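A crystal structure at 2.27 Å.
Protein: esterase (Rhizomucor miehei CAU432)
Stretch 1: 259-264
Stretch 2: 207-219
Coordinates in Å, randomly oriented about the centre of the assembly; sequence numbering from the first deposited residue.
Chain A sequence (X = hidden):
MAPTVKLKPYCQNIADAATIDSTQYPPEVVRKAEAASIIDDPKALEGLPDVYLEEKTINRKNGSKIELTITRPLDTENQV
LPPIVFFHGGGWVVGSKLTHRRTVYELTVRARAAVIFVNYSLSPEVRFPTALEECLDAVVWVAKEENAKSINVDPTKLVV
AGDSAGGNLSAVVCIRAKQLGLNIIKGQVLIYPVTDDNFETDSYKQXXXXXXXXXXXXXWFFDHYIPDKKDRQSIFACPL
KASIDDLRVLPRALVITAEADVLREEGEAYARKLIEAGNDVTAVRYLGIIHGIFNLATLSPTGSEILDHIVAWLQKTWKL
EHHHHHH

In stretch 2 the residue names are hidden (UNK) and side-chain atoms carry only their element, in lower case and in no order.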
# COMPACT_ATOMS: atom_id res chain seq x y z
N GLU A 259 11.21 2.37 3.49
CA GLU A 259 11.59 3.32 4.53
C GLU A 259 13.11 3.36 4.75
O GLU A 259 13.68 4.44 4.84
CB GLU A 259 10.90 2.98 5.84
CG GLU A 259 11.24 3.95 6.96
CD GLU A 259 10.69 3.51 8.30
OE1 GLU A 259 10.54 2.28 8.49
OE2 GLU A 259 10.43 4.38 9.17
N ALA A 260 13.77 2.21 4.84
CA ALA A 260 15.22 2.22 5.09
C ALA A 260 16.00 1.96 3.80
O ALA A 260 16.49 0.86 3.60
CB ALA A 260 15.58 1.20 6.15
N ASP A 261 16.10 2.97 2.94
CA ASP A 261 16.64 2.81 1.58
C ASP A 261 17.26 4.13 1.17
O ASP A 261 16.65 5.19 1.35
CB ASP A 261 15.52 2.40 0.60
CG ASP A 261 16.02 2.16 -0.85
OD1 ASP A 261 17.25 2.25 -1.15
OD2 ASP A 261 15.16 1.83 -1.71
N VAL A 262 18.48 4.07 0.62
CA VAL A 262 19.14 5.29 0.16
C VAL A 262 18.33 5.97 -0.95
O VAL A 262 18.37 7.20 -1.08
CB VAL A 262 20.58 5.03 -0.36
CG1 VAL A 262 21.48 4.61 0.78
CG2 VAL A 262 20.58 4.00 -1.49
N LEU A 263 17.56 5.19 -1.70
CA LEU A 263 16.80 5.72 -2.83
C LEU A 263 15.43 6.25 -2.43
O LEU A 263 14.63 6.63 -3.29
CB LEU A 263 16.60 4.63 -3.91
CG LEU A 263 17.88 4.01 -4.49
CD1 LEU A 263 17.51 2.98 -5.53
CD2 LEU A 263 18.76 5.13 -5.11
N ARG A 264 15.13 6.23 -1.14
CA ARG A 264 13.78 6.60 -0.70
C ARG A 264 13.37 8.00 -1.13
O ARG A 264 12.29 8.20 -1.73
CB ARG A 264 13.68 6.51 0.81
CG ARG A 264 12.28 6.87 1.32
CD ARG A 264 12.23 6.86 2.83
NE ARG A 264 12.82 8.06 3.40
CZ ARG A 264 13.30 8.13 4.64
NH1 ARG A 264 13.28 7.05 5.40
NH2 ARG A 264 13.81 9.27 5.09
N UNK A 207 21.14 6.09 5.35
CA UNK A 207 21.24 4.65 5.10
C UNK A 207 22.45 4.30 4.26
O UNK A 207 22.50 3.24 3.64
c UNK A 207 17.29 4.33 7.14
c UNK A 207 16.42 5.29 6.62
c UNK A 207 16.68 5.87 5.38
c UNK A 207 18.43 3.97 6.43
c UNK A 207 19.96 4.16 4.44
c UNK A 207 18.71 4.55 5.20
c UNK A 207 17.84 5.50 4.69
N UNK A 208 23.45 5.19 4.26
CA UNK A 208 24.63 5.00 3.42
C UNK A 208 25.28 3.64 3.61
O UNK A 208 25.85 3.11 2.67
c UNK A 208 25.65 6.11 3.67
N UNK A 209 25.23 3.08 4.82
CA UNK A 209 25.84 1.76 5.05
C UNK A 209 24.96 0.81 5.85
O UNK A 209 24.02 1.23 6.52
c UNK A 209 29.50 3.02 5.71
c UNK A 209 28.16 2.87 5.00
o UNK A 209 30.28 3.93 5.35
c UNK A 209 27.21 1.92 5.72
o UNK A 209 29.77 2.22 6.64
N UNK A 210 25.25 -0.48 5.74
CA UNK A 210 24.60 -1.53 6.54
C UNK A 210 23.11 -1.77 6.27
O UNK A 210 22.42 -2.41 7.08
n UNK A 210 26.54 -0.04 9.16
c UNK A 210 24.78 -1.23 8.03
c UNK A 210 26.23 -1.10 8.42
o UNK A 210 27.06 -1.93 8.04
N UNK A 211 22.61 -1.32 5.13
CA UNK A 211 21.25 -1.68 4.72
C UNK A 211 21.19 -2.31 3.32
O UNK A 211 20.28 -2.01 2.51
c UNK A 211 19.84 1.28 8.70
c UNK A 211 20.17 0.14 6.16
c UNK A 211 20.35 -0.46 4.78
c UNK A 211 20.84 1.75 7.86
c UNK A 211 19.00 0.26 8.29
o UNK A 211 19.66 1.84 9.95
c UNK A 211 19.19 -0.32 7.02
c UNK A 211 21.00 1.18 6.60
N UNK A 212 22.18 -3.17 3.06
CA UNK A 212 22.28 -4.00 1.86
C UNK A 212 22.61 -3.21 0.59
O UNK A 212 23.66 -3.41 0.00
c UNK A 212 21.77 -7.89 -0.40
c UNK A 212 20.98 -4.80 1.69
c UNK A 212 20.99 -5.80 0.56
c UNK A 212 21.01 -7.65 -1.53
c UNK A 212 20.24 -6.51 -1.63
c UNK A 212 20.23 -5.59 -0.59
o UNK A 212 21.02 -8.56 -2.56
c UNK A 212 21.75 -6.96 0.64
N UNK A 213 21.73 -2.30 0.17
CA UNK A 213 22.08 -1.37 -0.90
C UNK A 213 22.81 -0.19 -0.27
O UNK A 213 22.24 0.48 0.58
c UNK A 213 20.86 -0.87 -1.69
c UNK A 213 19.93 0.76 -3.42
c UNK A 213 21.19 0.19 -2.77
c UNK A 213 22.09 -0.39 -3.85
N UNK A 214 24.05 0.05 -0.66
CA UNK A 214 24.86 1.11 -0.05
C UNK A 214 25.13 2.23 -1.05
O UNK A 214 24.95 2.05 -2.26
o UNK A 214 26.90 0.01 -0.69
c UNK A 214 25.96 -0.61 1.42
c UNK A 214 26.20 0.54 0.44
N UNK A 215 25.58 3.38 -0.56
CA UNK A 215 25.97 4.47 -1.42
C UNK A 215 27.12 4.03 -2.31
O UNK A 215 27.12 4.27 -3.52
c UNK A 215 27.76 7.75 -0.38
n UNK A 215 25.97 10.11 1.78
c UNK A 215 26.39 5.67 -0.59
n UNK A 215 26.86 8.76 0.15
c UNK A 215 26.85 9.19 1.41
n UNK A 215 27.71 8.71 2.30
c UNK A 215 27.06 6.80 -1.36
N UNK A 216 28.06 3.32 -1.71
CA UNK A 216 29.22 2.83 -2.44
C UNK A 216 28.81 2.03 -3.68
O UNK A 216 29.34 2.22 -4.79
c UNK A 216 33.82 1.35 -1.36
c UNK A 216 32.36 1.12 -0.98
c UNK A 216 30.08 1.99 -1.50
n UNK A 216 34.03 1.19 -2.84
c UNK A 216 31.48 1.83 -2.00
N UNK A 217 27.88 1.11 -3.46
CA UNK A 217 27.33 0.29 -4.52
C UNK A 217 26.59 1.15 -5.58
O UNK A 217 26.73 0.92 -6.77
c UNK A 217 26.41 -0.76 -3.90
c UNK A 217 27.65 -2.65 -4.91
c UNK A 217 25.55 -3.04 -3.66
c UNK A 217 26.29 -2.10 -4.59
N UNK A 218 25.83 2.15 -5.15
CA UNK A 218 25.14 3.00 -6.12
C UNK A 218 26.16 3.72 -7.02
O UNK A 218 25.98 3.78 -8.24
s UNK A 218 21.97 2.59 -6.32
c UNK A 218 22.86 3.43 -4.97
c UNK A 218 24.22 4.01 -5.41
c UNK A 218 21.84 3.93 -7.53
N UNK A 219 27.25 4.20 -6.42
CA UNK A 219 28.31 4.87 -7.16
C UNK A 219 28.95 3.93 -8.16
O UNK A 219 29.14 4.29 -9.33
c UNK A 219 29.39 5.43 -6.20
c UNK A 219 30.64 5.89 -6.97
c UNK A 219 28.80 6.57 -5.38
O HOH W 1 18.18 -0.60 1.95
O HOH W 2 19.58 1.41 0.68

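Position 207 carries one carbon and then a ring of six, with no heteroatom. The ring lies with one face over the backbone of stretch 1: the CA of Ala260 sits 3.7 Å from the ring centroid, 15° off the normal, a CH-pi contact. This is Phe207, chi1 m, and NH1 of Arg264 meets its ring edge, 3.6 Å from Phe207 CE2. Position 208 has a single carbon, pointing away from stretch 1: Ala208. At 209 three carbons run out, the third bearing two oxygens, a carboxylate that touches nothing on stretch 1: Glu209. Position 210, out of reach, has two carbons, the second with one oxygen and one nitrogen, and a positive phi of 67°: Asn210.

Position 211 shows one carbon, a six-carbon ring and an oxygen on it, the ring lying beside CB of Ala260. It is Tyr211, whose CD1 lies 4.0 Å from CB of Ala260. The same set of atoms recurs at 212, but that ring makes no contact with stretch 1: Tyr212. Position 213 has four carbons forked at the second and points toward stretch 1, against Val262 and Leu263. It is Leu213, and its CD2 lies 3.8 Å from Val262 CG2 and 3.9 Å from Leu263 CD1.

At 214 one carbon carries an oxygen and a carbon: Thr214. It caps the helix, its OG1 accepting from the backbone N of position 217 at 3.1 Å, so this side chain serves its own stretch. Position 215 has three carbons, a nitrogen, and a carbon with two more nitrogens: Arg215, whose guanidinium bonds elsewhere in the structure. Position 216, out of reach of stretch 1, has four carbons in a row ending in nitrogen: Lys216. Position 217, four carbons forked at the second, is Leu217, also out of reach. Position 218 is unbranched, two carbons, sulfur, carbon, and lies against Val262 and Leu263: Met218, with CG 4.2 Å from Val262 CG2 and CE 4.1 Å from Leu263 CD2. Position 219, one carbon carrying two more, is Val219, out of reach.

The contact works by packing, without a direct hydrogen bond between the stretches. Phe207 covers the backbone at Ala260, while Val262 packs against Phe207, Leu213 and Met218. Stretch 1 is held by its own bonds: Asp261 OD1 accepts from Leu263 N at 3.0 Å, holding the turn, and Arg264 NH1 donates to Glu259 O at 2.7 Å. Two waters link backbone atoms of the two stretches. Water 2 accepts from Val262 N at 2.9 Å and lies 2.8 Å from Leu213 O; water 1 lies 2.8 Å from Ala260 O and 2.6 Å from Tyr211 O.

Stretch 2 207-219: FAENYYLTRKLMV
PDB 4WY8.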